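Local structure of hypothetical protein TM1553 (Thermotoga maritima, 1VRM) at residues A45-E50 / R175-S180; R109-W114 / K159-G164; T186-V189 / D194-I197; V245-I250 / P258-W263. The protein probably transfers the FMN moiety of FAD onto target proteins, in the manner of ApbE-family flavin transferases. One frame throughout, in Å; residues are numbered along the deposited sequence. Where two conformers were deposited one is given.

Contact 1. Residues A45-E50 / R175-S180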
loop_
_atom_site.group_PDB
_atom_site.type_symbol
_atom_site.label_atom_id
_atom_site.label_comp_id
_atom_site.label_asym_id
_atom_site.label_seq_id
_atom_site.Cartn_x
_atom_site.Cartn_y
_atom_site.Cartn_z
ATOM N N ALA A 45 0.616 -21.570 -4.760
ATOM C CA ALA A 45 1.544 -20.472 -4.959
ATOM C C ALA A 45 1.534 -19.913 -6.383
ATOM O O ALA A 45 1.627 -18.708 -6.597
ATOM C CB ALA A 45 2.936 -20.889 -4.535
ATOM N N GLU A 46 1.511 -20.799 -7.377
ATOM C CA GLU A 46 1.459 -20.367 -8.783
ATOM C C GLU A 46 0.199 -19.524 -9.048
ATOM O O GLU A 46 0.294 -18.479 -9.696
ATOM C CB GLU A 46 1.481 -21.566 -9.724
ATOM C CG GLU A 46 1.249 -21.249 -11.231
ATOM C CD GLU A 46 2.198 -20.233 -11.886
ATOM O OE1 GLU A 46 3.399 -20.170 -11.495
ATOM O OE2 GLU A 46 1.737 -19.536 -12.871
ATOM N N ALA A 47 -0.928 -19.982 -8.553
ATOM C CA ALA A 47 -2.215 -19.252 -8.676
ATOM C C ALA A 47 -2.092 -17.862 -8.078
ATOM O O ALA A 47 -2.560 -16.875 -8.661
ATOM C CB ALA A 47 -3.298 -19.965 -7.984
ATOM N N ILE A 48 -1.509 -17.813 -6.896
ATOM C CA ILE A 48 -1.331 -16.542 -6.187
ATOM C C ILE A 48 -0.416 -15.589 -6.972
ATOM O O ILE A 48 -0.732 -14.424 -7.198
ATOM C CB ILE A 48 -0.768 -16.777 -4.782
ATOM C CG1 ILE A 48 -1.818 -17.371 -3.873
ATOM C CG2 ILE A 48 -0.235 -15.453 -4.225
ATOM C CD1 ILE A 48 -1.307 -17.860 -2.564
ATOM N N LEU A 49 0.708 -16.088 -7.468
ATOM C CA LEU A 49 1.613 -15.260 -8.246
ATOM C C LEU A 49 0.942 -14.739 -9.497
ATOM O O LEU A 49 1.089 -13.547 -9.885
ATOM C CB LEU A 49 2.862 -16.042 -8.631
ATOM C CG LEU A 49 3.911 -15.163 -9.344
ATOM C CD1 LEU A 49 4.387 -13.919 -8.562
ATOM C CD2 LEU A 49 5.091 -16.083 -9.744
ATOM N N GLU A 50 0.168 -15.609 -10.139
ATOM C CA GLU A 50 -0.554 -15.150 -11.358
ATOM C C GLU A 50 -1.482 -13.986 -11.010
ATOM O O GLU A 50 -1.544 -12.998 -11.747
ATOM C CB GLU A 50 -1.355 -16.276 -11.971
ATOM C CG GLU A 50 -0.460 -17.373 -12.535
ATOM C CD GLU A 50 -1.287 -18.562 -13.081
ATOM O OE1 GLU A 50 -2.538 -18.503 -13.101
ATOM O OE2 GLU A 50 -0.633 -19.551 -13.454
ATOM N N ARG A 175 -4.543 -14.422 -0.015
ATOM C CA ARG A 175 -5.076 -15.276 1.034
ATOM C C ARG A 175 -6.378 -15.949 0.615
ATOM O O ARG A 175 -6.580 -17.151 0.847
ATOM C CB ARG A 175 -5.337 -14.442 2.274
ATOM C CG ARG A 175 -6.089 -15.204 3.375
ATOM C CD ARG A 175 -6.142 -14.408 4.654
ATOM N NE ARG A 175 -7.025 -15.035 5.612
ATOM C CZ ARG A 175 -8.357 -14.929 5.539
ATOM N NH1 ARG A 175 -8.971 -14.261 4.554
ATOM N NH2 ARG A 175 -9.079 -15.554 6.429
ATOM N N GLN A 176 -7.282 -15.210 -0.029
ATOM C CA GLN A 176 -8.580 -15.742 -0.453
ATOM C C GLN A 176 -8.351 -16.887 -1.443
ATOM O O GLN A 176 -9.028 -17.914 -1.380
ATOM C CB GLN A 176 -9.462 -14.654 -1.102
ATOM C CG GLN A 176 -9.882 -13.431 -0.207
ATOM C CD GLN A 176 -10.406 -12.181 -1.062
ATOM O OE1 GLN A 176 -10.767 -12.306 -2.267
ATOM N NE2 GLN A 176 -10.457 -10.998 -0.417
ATOM N N ILE A 177 -7.399 -16.706 -2.346
ATOM C CA ILE A 177 -7.056 -17.746 -3.345
ATOM C C ILE A 177 -6.586 -19.013 -2.634
ATOM O O ILE A 177 -7.081 -20.116 -2.892
ATOM C CB ILE A 177 -6.007 -17.232 -4.382
ATOM C CG1 ILE A 177 -6.635 -16.158 -5.263
ATOM C CG2 ILE A 177 -5.430 -18.374 -5.187
ATOM C CD1 ILE A 177 -5.680 -15.339 -6.035
ATOM N N ALA A 178 -5.657 -18.862 -1.692
ATOM C CA ALA A 178 -5.111 -20.019 -0.995
ATOM C C ALA A 178 -6.217 -20.786 -0.289
ATOM O O ALA A 178 -6.297 -22.026 -0.354
ATOM C CB ALA A 178 -4.062 -19.563 -0.017
ATOM N N LEU A 179 -7.054 -20.029 0.439
ATOM C CA LEU A 179 -8.142 -20.659 1.235
ATOM C C LEU A 179 -9.246 -21.253 0.389
ATOM O O LEU A 179 -9.976 -22.140 0.835
ATOM C CB LEU A 179 -8.681 -19.696 2.272
ATOM C CG LEU A 179 -7.648 -19.184 3.271
ATOM C CD1 LEU A 179 -8.251 -18.201 4.214
ATOM C CD2 LEU A 179 -6.982 -20.318 4.031
ATOM N N SER A 180 -9.381 -20.752 -0.813
ATOM C CA SER A 180 -10.331 -21.318 -1.804
ATOM C C SER A 180 -9.857 -22.704 -2.285
ATOM O O SER A 180 -10.653 -23.610 -2.530
ATOM C CB SER A 180 -10.471 -20.389 -3.017
ATOM O OG SER A 180 -11.211 -19.211 -2.732
#
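Ile-48 and Ile-177 face each other with the same first torsion: CG1 lies beside the backbone N (chi1 -73° and -68°), and this leaves CG2 of Ile-177 anti to its backbone N, pointing at the other helix. This one methyl does most of the touching. It rests against Ala-47 CB, with 3.9 Å between Ile-177 CG2 and Ala-47 CB, and on the flank of Ile-48, where it lies 4.0 Å from Ile-48 CG1. The extended second torsion of Ile-48 then carries its end past Ile-177, and Ile-48 CD1 meets Ala-178 CB at 4.1 Å. Each isoleucine thus leans on an alanine of the opposite helix, a residue small enough to admit a branched neighbour. The contact is wholly apolar and modest, burying 164 Å² over both sides. The segment axes approach to 9.3 Å and run roughly antiparallel, at 150°. Ile-177 also touches Asp-51 and comes near a bound methylpentanediol at the more open side, whereas Ile-48 is buried. Beneath the pair lies the large antiparallel sheet: Ile-48 packs on Ile-32, and Ala-45 and Leu-49 seat helix 41-58 on strands 19-25 and 28-35, beside helix 166-181.

Contact 2. Residues R109-W114 / K159-G164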
loop_
_atom_site.group_PDB
_atom_site.type_symbol
_atom_site.label_atom_id
_atom_site.label_comp_id
_atom_site.label_asym_id
_atom_site.label_seq_id
_atom_site.Cartn_x
_atom_site.Cartn_y
_atom_site.Cartn_z
ATOM N N ARG A 109 -1.138 12.986 -10.774
ATOM C CA ARG A 109 -0.523 14.106 -11.465
ATOM C C ARG A 109 0.786 14.548 -10.785
ATOM O O ARG A 109 1.738 14.941 -11.457
ATOM C CB ARG A 109 -1.463 15.306 -11.611
ATOM C CG ARG A 109 -2.627 15.095 -12.559
ATOM C CD ARG A 109 -2.274 15.028 -13.992
ATOM N NE ARG A 109 -1.701 16.286 -14.441
ATOM C CZ ARG A 109 -2.396 17.356 -14.883
ATOM N NH1 ARG A 109 -3.708 17.332 -14.932
ATOM N NH2 ARG A 109 -1.739 18.434 -15.329
ATOM N N LEU A 110 0.802 14.534 -9.455
ATOM C CA LEU A 110 2.012 14.903 -8.733
ATOM C C LEU A 110 3.127 13.854 -8.919
ATOM O O LEU A 110 4.283 14.222 -9.151
ATOM C CB LEU A 110 1.712 15.100 -7.240
ATOM C CG LEU A 110 0.998 16.386 -6.877
ATOM C CD1 LEU A 110 0.383 16.218 -5.519
ATOM C CD2 LEU A 110 1.978 17.577 -6.910
ATOM N N LEU A 111 2.777 12.580 -8.850
ATOM C CA LEU A 111 3.796 11.497 -9.044
ATOM C C LEU A 111 4.401 11.650 -10.437
ATOM O O LEU A 111 5.592 11.530 -10.628
ATOM C CB LEU A 111 3.204 10.126 -8.834
ATOM C CG LEU A 111 2.810 9.897 -7.375
ATOM C CD1 LEU A 111 2.004 8.647 -7.280
ATOM C CD2 LEU A 111 4.017 9.786 -6.488
ATOM N N GLU A 112 3.567 11.984 -11.408
ATOM C CA GLU A 112 4.026 12.114 -12.792
ATOM C C GLU A 112 5.005 13.322 -12.915
ATOM O O GLU A 112 6.085 13.272 -13.523
ATOM C CB GLU A 112 2.758 12.245 -13.626
ATOM C CG GLU A 112 2.869 12.134 -15.040
ATOM C CD GLU A 112 1.499 12.382 -15.674
ATOM O OE1 GLU A 112 0.903 13.450 -15.431
ATOM O OE2 GLU A 112 1.044 11.509 -16.410
ATOM N N LEU A 113 4.674 14.403 -12.222
ATOM C CA LEU A 113 5.484 15.591 -12.229
ATOM C C LEU A 113 6.849 15.362 -11.623
ATOM O O LEU A 113 7.851 15.791 -12.154
ATOM C CB LEU A 113 4.742 16.672 -11.459
ATOM C CG LEU A 113 5.196 18.119 -11.570
ATOM C CD1 LEU A 113 4.847 18.663 -12.976
ATOM C CD2 LEU A 113 4.573 18.931 -10.427
ATOM N N TRP A 114 6.874 14.659 -10.495
ATOM C CA TRP A 114 8.124 14.331 -9.804
ATOM C C TRP A 114 8.949 13.248 -10.529
ATOM O O TRP A 114 10.123 13.036 -10.231
ATOM C CB TRP A 114 7.787 13.828 -8.379
ATOM C CG TRP A 114 7.524 14.872 -7.419
ATOM C CD1 TRP A 114 6.316 15.438 -7.122
ATOM C CD2 TRP A 114 8.484 15.492 -6.557
ATOM N NE1 TRP A 114 6.467 16.406 -6.146
ATOM C CE2 TRP A 114 7.797 16.443 -5.766
ATOM C CE3 TRP A 114 9.883 15.355 -6.406
ATOM C CZ2 TRP A 114 8.454 17.249 -4.853
ATOM C CZ3 TRP A 114 10.510 16.110 -5.484
ATOM C CH2 TRP A 114 9.821 17.083 -4.731
ATOM N N LYS A 159 -5.413 12.293 -11.979
ATOM C CA LYS A 159 -5.051 10.962 -12.351
ATOM C C LYS A 159 -4.963 10.098 -11.085
ATOM O O LYS A 159 -4.436 10.515 -10.057
ATOM C CB LYS A 159 -3.737 10.911 -13.088
ATOM C CG LYS A 159 -3.814 11.586 -14.492
ATOM C CD LYS A 159 -2.569 11.309 -15.269
ATOM C CE LYS A 159 -2.665 11.608 -16.773
ATOM N NZ LYS A 159 -1.415 11.222 -17.579
ATOM N N ILE A 160 -5.478 8.890 -11.198
ATOM C CA ILE A 160 -5.543 7.910 -10.092
ATOM C C ILE A 160 -4.241 7.126 -10.088
ATOM O O ILE A 160 -3.756 6.687 -11.138
ATOM C CB ILE A 160 -6.723 6.951 -10.333
ATOM C CG1 ILE A 160 -8.061 7.730 -10.238
ATOM C CG2 ILE A 160 -6.637 5.765 -9.434
ATOM C CD1 ILE A 160 -9.272 6.994 -10.753
ATOM N N ASP A 161 -3.672 6.922 -8.915
ATOM C CA ASP A 161 -2.548 6.003 -8.735
ATOM C C ASP A 161 -2.889 5.162 -7.496
ATOM O O ASP A 161 -3.172 5.722 -6.434
ATOM C CB ASP A 161 -1.197 6.687 -8.504
ATOM C CG ASP A 161 -0.068 5.626 -8.348
ATOM O OD1 ASP A 161 0.495 5.152 -9.369
ATOM O OD2 ASP A 161 0.202 5.208 -7.204
ATOM N N LEU A 162 -2.879 3.837 -7.669
ATOM C CA LEU A 162 -3.306 2.894 -6.611
ATOM C C LEU A 162 -2.114 2.250 -5.888
ATOM O O LEU A 162 -2.298 1.278 -5.141
ATOM C CB LEU A 162 -4.240 1.809 -7.190
ATOM C CG LEU A 162 -5.578 2.321 -7.733
ATOM C CD1 LEU A 162 -6.528 1.265 -8.215
ATOM C CD2 LEU A 162 -6.314 3.165 -6.669
ATOM N N GLY A 163 -0.914 2.807 -6.034
ATOM C CA GLY A 163 0.257 2.186 -5.472
ATOM C C GLY A 163 0.206 2.142 -3.939
ATOM O O GLY A 163 0.915 1.329 -3.319
ATOM N N GLY A 164 -0.608 3.001 -3.310
ATOM C CA GLY A 164 -0.683 3.054 -1.852
ATOM C C GLY A 164 -1.627 2.021 -1.251
ATOM O O GLY A 164 -1.689 1.893 -0.033
HETATM O O HOH W 1 -3.961 13.763 -9.899
#
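Lys-159 and Glu-112 join in a salt bridge: Lys-159 NZ donates to Glu-112 OE2 over 2.7 Å, and OE2 receives it on its syn lone pair, on the side of the other carboxylate oxygen. The two side chains, both extended beyond CG, meet at about a right angle, and a long lysine suits the task because it must span from the loop to the helix. Glu-112 has CG anti to the backbone N (chi1 -168°), which aims its carboxylate at the loop. Nearer the backbones, a water ties the two segments together, accepting from Arg-109 N at 3.1 Å and from Lys-159 N at 2.9 Å. The aliphatic part of Arg-109 lies against that of the lysine, with Arg-109 CD 3.8 Å from Lys-159 CG, while the bent arginine sends NH1 to the carbonyl of Gly-157. Were Lys-159 an alanine, Glu-112 would probably lose this charged mate and the Arg-109 methylenes part of their apolar cover. Further along, Leu-111 CD1 abuts Asp-161 CG at 3.8 Å. Asp-161 OD2 accepts from Gly-163 N at 2.9 Å from well above the carboxylate plane, closing an Asx turn, and also bonds an unidentified bound ligand. This turn opens the Asp-Leu-Gly-Gly sequence characteristic of ApbE proteins, and the ligand may mark the flavin pocket.

Contact 3. Residues T186-V189 / D194-I197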
loop_
_atom_site.group_PDB
_atom_site.type_symbol
_atom_site.label_atom_id
_atom_site.label_comp_id
_atom_site.label_asym_id
_atom_site.label_seq_id
_atom_site.Cartn_x
_atom_site.Cartn_y
_atom_site.Cartn_z
ATOM N N THR A 186 -2.073 -23.047 5.354
ATOM C CA THR A 186 -1.350 -22.169 6.223
ATOM C C THR A 186 -0.178 -21.519 5.452
ATOM O O THR A 186 0.157 -21.947 4.343
ATOM C CB THR A 186 -0.858 -22.857 7.503
ATOM O OG1 THR A 186 0.161 -23.799 7.203
ATOM C CG2 THR A 186 -2.056 -23.569 8.233
ATOM N N GLY A 187 0.411 -20.496 6.066
ATOM C CA GLY A 187 1.489 -19.729 5.446
ATOM C C GLY A 187 1.204 -18.231 5.449
ATOM O O GLY A 187 0.441 -17.703 6.278
ATOM N N PHE A 188 1.907 -17.542 4.560
ATOM C CA PHE A 188 1.820 -16.093 4.477
ATOM C C PHE A 188 2.218 -15.655 3.084
ATOM O O PHE A 188 2.844 -16.419 2.326
ATOM C CB PHE A 188 2.697 -15.406 5.525
ATOM C CG PHE A 188 4.156 -15.619 5.320
ATOM C CD1 PHE A 188 4.875 -14.732 4.505
ATOM C CD2 PHE A 188 4.815 -16.655 5.967
ATOM C CE1 PHE A 188 6.210 -14.929 4.292
ATOM C CE2 PHE A 188 6.158 -16.845 5.784
ATOM C CZ PHE A 188 6.840 -15.966 4.933
ATOM N N VAL A 189 1.790 -14.457 2.733
ATOM C CA VAL A 189 2.253 -13.821 1.518
ATOM C C VAL A 189 2.837 -12.469 1.864
ATOM O O VAL A 189 2.290 -11.783 2.736
ATOM C CB VAL A 189 1.127 -13.616 0.522
ATOM C CG1 VAL A 189 1.666 -13.094 -0.810
ATOM C CG2 VAL A 189 0.335 -14.912 0.315
ATOM N N ASP A 194 5.062 -5.732 3.160
ATOM C CA ASP A 194 3.678 -5.906 3.635
ATOM C C ASP A 194 3.447 -7.414 3.707
ATOM O O ASP A 194 3.879 -8.156 2.821
ATOM C CB ASP A 194 2.683 -5.290 2.687
ATOM C CG ASP A 194 2.832 -3.743 2.571
ATOM O OD1 ASP A 194 3.641 -3.159 3.330
ATOM O OD2 ASP A 194 2.129 -3.152 1.717
ATOM N N VAL A 195 2.710 -7.888 4.710
ATOM C CA VAL A 195 2.484 -9.305 4.899
ATOM C C VAL A 195 1.012 -9.582 5.237
ATOM O O VAL A 195 0.377 -8.825 6.024
ATOM C CB VAL A 195 3.347 -9.836 6.069
ATOM C CG1 VAL A 195 3.105 -11.316 6.292
ATOM C CG2 VAL A 195 4.864 -9.612 5.810
ATOM N N ARG A 196 0.461 -10.615 4.620
ATOM C CA ARG A 196 -0.861 -11.145 4.984
ATOM C C ARG A 196 -0.704 -12.617 5.398
ATOM O O ARG A 196 -0.114 -13.406 4.667
ATOM C CB ARG A 196 -1.841 -11.027 3.842
ATOM C CG ARG A 196 -3.224 -11.445 4.164
ATOM C CD ARG A 196 -3.904 -10.434 5.069
ATOM N NE ARG A 196 -5.331 -10.558 5.044
ATOM C CZ ARG A 196 -5.990 -11.188 5.964
ATOM N NH1 ARG A 196 -5.331 -11.771 6.910
ATOM N NH2 ARG A 196 -7.281 -11.302 5.888
ATOM N N ILE A 197 -1.202 -12.963 6.579
ATOM C CA ILE A 197 -1.142 -14.323 7.058
ATOM C C ILE A 197 -2.267 -15.136 6.374
ATOM O O ILE A 197 -3.450 -14.766 6.419
ATOM C CB ILE A 197 -1.276 -14.419 8.576
ATOM C CG1 ILE A 197 -0.250 -13.552 9.300
ATOM C CG2 ILE A 197 -1.244 -15.860 9.060
ATOM C CD1 ILE A 197 1.140 -13.707 8.870
#
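Phe-188 and Ile-197 sit directly across from each other as a non-hydrogen-bonded antiparallel pair, their CA atoms 4.3 Å apart and their side chains on one face of the sheet. The phenylalanine CG lies between its backbone N and carbonyl carbon (chi1 66°), which leads the ring away from the partner strand and leaves CB to make the contact. Phe-188 CB meets Ile-197 CD1 at 4.1 Å and also Val-195 CG1 at 4.2 Å. The ring itself goes on to an edge-to-face meeting with Trp-207. Ile-197 also lays CG2 near the Gly-187 carbonyl, 3.7 Å from Gly-187 O. At the backbone angles of Gly-187 any CB would collide with the Thr-186 carbonyl oxygen, which explains the glycine. Strands 186-191 and 194-197 form a beta hairpin at the middle of the large antiparallel sheet, and Val-189 with Arg-196 is its hydrogen-bonded pair here. Val-189 N donates to Arg-196 O, and Arg-196 N to Val-189 O, each over 2.9 Å and nearly straight. Their side chains occupy the face opposite Phe-188, toward helix 166-181: Val-189 packs on Leu-171, apolar against apolar, while the buried guanidinium of Arg-196 reaches a salt bridge with Asp-172 and the Gly-228 carbonyl. At the far end, Asp-194 OD1 accepts from the backbone N of Thr-232, on the adjoining strand 229-234.

Contact 4. Residues V245-I250 / P258-W263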
loop_
_atom_site.group_PDB
_atom_site.type_symbol
_atom_site.label_atom_id
_atom_site.label_comp_id
_atom_site.label_asym_id
_atom_site.label_seq_id
_atom_site.Cartn_x
_atom_site.Cartn_y
_atom_site.Cartn_z
ATOM N N VAL A 245 19.765 15.703 -0.717
ATOM C CA VAL A 245 18.421 15.628 -0.150
ATOM C C VAL A 245 17.652 14.466 -0.771
ATOM O O VAL A 245 17.732 14.225 -1.983
ATOM C CB VAL A 245 17.618 16.890 -0.431
ATOM C CG1 VAL A 245 16.249 16.792 0.235
ATOM C CG2 VAL A 245 18.361 18.081 0.089
ATOM N N ARG A 246 16.921 13.748 0.094
ATOM C CA ARG A 246 16.134 12.610 -0.343
ATOM C C ARG A 246 14.714 13.045 -0.725
ATOM O O ARG A 246 14.084 13.779 0.039
ATOM C CB ARG A 246 16.014 11.621 0.810
ATOM C CG ARG A 246 15.272 10.376 0.456
ATOM C CD ARG A 246 15.205 9.385 1.591
ATOM N NE ARG A 246 16.573 8.915 1.905
ATOM C CZ ARG A 246 16.909 7.764 2.434
ATOM N NH1 ARG A 246 16.001 6.843 2.734
ATOM N NH2 ARG A 246 18.199 7.510 2.626
ATOM N N TYR A 247 14.241 12.579 -1.872
ATOM C CA TYR A 247 12.871 12.802 -2.325
ATOM C C TYR A 247 12.284 11.415 -2.503
ATOM O O TYR A 247 12.687 10.643 -3.353
ATOM C CB TYR A 247 12.864 13.620 -3.614
ATOM C CG TYR A 247 13.522 14.934 -3.389
ATOM C CD1 TYR A 247 12.811 16.013 -2.881
ATOM C CD2 TYR A 247 14.866 15.113 -3.697
ATOM C CE1 TYR A 247 13.386 17.212 -2.646
ATOM C CE2 TYR A 247 15.471 16.347 -3.460
ATOM C CZ TYR A 247 14.723 17.389 -2.938
ATOM O OH TYR A 247 15.273 18.632 -2.675
ATOM N N HIS A 248 11.324 11.103 -1.653
ATOM C CA HIS A 248 10.684 9.787 -1.670
ATOM C C HIS A 248 9.224 9.937 -2.175
ATOM O O HIS A 248 8.701 11.061 -2.302
ATOM C CB HIS A 248 10.730 9.175 -0.282
ATOM C CG HIS A 248 9.979 9.958 0.729
ATOM N ND1 HIS A 248 8.601 9.912 0.826
ATOM C CD2 HIS A 248 10.405 10.821 1.681
ATOM C CE1 HIS A 248 8.222 10.738 1.789
ATOM N NE2 HIS A 248 9.296 11.273 2.343
ATOM N N HIS A 249 8.607 8.793 -2.462
ATOM C CA HIS A 249 7.351 8.749 -3.214
ATOM C C HIS A 249 6.101 8.981 -2.380
ATOM O O HIS A 249 4.994 9.025 -2.926
ATOM C CB HIS A 249 7.236 7.400 -3.936
ATOM C CG HIS A 249 6.712 6.317 -3.061
ATOM N ND1 HIS A 249 7.421 5.821 -1.987
ATOM C CD2 HIS A 249 5.508 5.688 -3.045
ATOM C CE1 HIS A 249 6.704 4.887 -1.383
ATOM N NE2 HIS A 249 5.538 4.792 -2.003
ATOM N N ILE A 250 6.264 9.099 -1.070
ATOM C CA ILE A 250 5.093 9.297 -0.190
ATOM C C ILE A 250 4.839 10.791 -0.066
ATOM O O ILE A 250 5.262 11.491 0.857
ATOM C CB ILE A 250 5.209 8.651 1.181
ATOM C CG1 ILE A 250 5.648 7.194 1.039
ATOM C CG2 ILE A 250 3.849 8.728 1.919
ATOM C CD1 ILE A 250 6.011 6.526 2.353
ATOM N N PRO A 258 7.197 15.416 -0.759
ATOM C CA PRO A 258 7.385 14.267 0.100
ATOM C C PRO A 258 7.055 14.628 1.515
ATOM O O PRO A 258 7.440 15.685 2.020
ATOM C CB PRO A 258 8.872 13.914 -0.086
ATOM C CG PRO A 258 9.180 14.374 -1.450
ATOM C CD PRO A 258 8.407 15.668 -1.573
ATOM N N ALA A 259 6.304 13.767 2.173
ATOM C CA ALA A 259 5.971 14.015 3.570
ATOM C C ALA A 259 7.257 13.879 4.420
ATOM O O ALA A 259 8.041 12.967 4.176
ATOM C CB ALA A 259 4.937 13.001 4.015
ATOM N N ARG A 260 7.462 14.791 5.373
ATOM C CA ARG A 260 8.687 14.882 6.154
ATOM C C ARG A 260 8.500 14.557 7.630
ATOM O O ARG A 260 7.358 14.451 8.099
ATOM C CB ARG A 260 9.297 16.281 6.007
ATOM C CG ARG A 260 9.567 16.688 4.525
ATOM C CD ARG A 260 10.518 15.725 3.865
ATOM N NE ARG A 260 11.020 16.196 2.571
ATOM C CZ ARG A 260 11.872 15.497 1.829
ATOM N NH1 ARG A 260 12.292 14.316 2.239
ATOM N NH2 ARG A 260 12.282 15.965 0.660
ATOM N N GLY A 261 9.599 14.326 8.354
ATOM C CA GLY A 261 9.494 14.155 9.791
ATOM C C GLY A 261 9.348 12.721 10.257
ATOM O O GLY A 261 9.408 12.455 11.457
ATOM N N VAL A 262 9.262 11.792 9.305
ATOM C CA VAL A 262 8.935 10.383 9.599
ATOM C C VAL A 262 9.786 9.447 8.732
ATOM O O VAL A 262 9.946 9.672 7.528
ATOM C CB VAL A 262 7.421 10.088 9.314
ATOM C CG1 VAL A 262 7.075 8.643 9.723
ATOM C CG2 VAL A 262 6.536 11.067 10.020
ATOM N N TRP A 263 10.380 8.417 9.330
ATOM C CA TRP A 263 11.138 7.439 8.600
ATOM C C TRP A 263 10.298 6.220 8.196
ATOM O O TRP A 263 10.399 5.704 7.063
ATOM C CB TRP A 263 12.386 7.010 9.353
ATOM C CG TRP A 263 13.483 8.062 9.374
ATOM C CD1 TRP A 263 13.580 9.187 8.607
ATOM C CD2 TRP A 263 14.685 8.023 10.171
ATOM N NE1 TRP A 263 14.754 9.867 8.908
ATOM C CE2 TRP A 263 15.449 9.159 9.846
ATOM C CE3 TRP A 263 15.183 7.124 11.094
ATOM C CZ2 TRP A 263 16.688 9.420 10.452
ATOM C CZ3 TRP A 263 16.426 7.395 11.693
ATOM C CH2 TRP A 263 17.135 8.521 11.371
#
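The end of strand 245-248, where the chain enters the His-His-Ile sequence characteristic of ApbE proteins, is clasped by the loop leading into strand 262-269. Arg-260 grips it end-on: NH1 and NH2 both donate to Arg-246 O, each over 2.9 Å, with that oxygen in the guanidinium plane. Arginine suits the place, for its bent chain brings two donors back to one carbonyl. Further along, His-248 has CG between its backbone N and carbonyl carbon (chi1 63°), which swings the imidazole over to the loop. Its NE2 donates to Ala-259 O at 2.8 Å in the ring plane, while ND1 accepts from Ile-250 N at 3.1 Å, so the ring is held at both nitrogens. Pro-258 CB lies over one ring face, a CH-pi contact 3.7 Å from the His-248 centroid. The same CB covers a guanidinium face of Arg-260, whose plane stands almost perpendicular to the imidazole. With an alanine at His-248, the Ala-259 carbonyl would probably lose this donor and a gap would open under Pro-258. The two segments also join through their backbones: Ala-259 N donates to Ile-250 O over 2.8 Å, nearly straight. Nearby, His-249 NE2 hydrogen-bonds an unidentified bound ligand.

Overall arrangement
Contact 3 is the most buried of the four and lies within the large sheet, held by backbone bonds; contact 1, partly buried, lies about 11 Å away between centres, on helices over that sheet, and relies on aliphatic side chains alone. Arg-175 of one touches Ile-197 and Arg-196 of the other. Contacts 2 and 4 lie across the chain's centre from contact 3 and depend more on polar side chains: a salt bridge and water at the surface in contact 2, arginine and histidine bonds to carbonyls in contact 4. These two also touch, Trp-114 packing on Tyr-247 and Pro-258. Contacts 3 and 4 reach the same sheet, about 28 Å apart between centres.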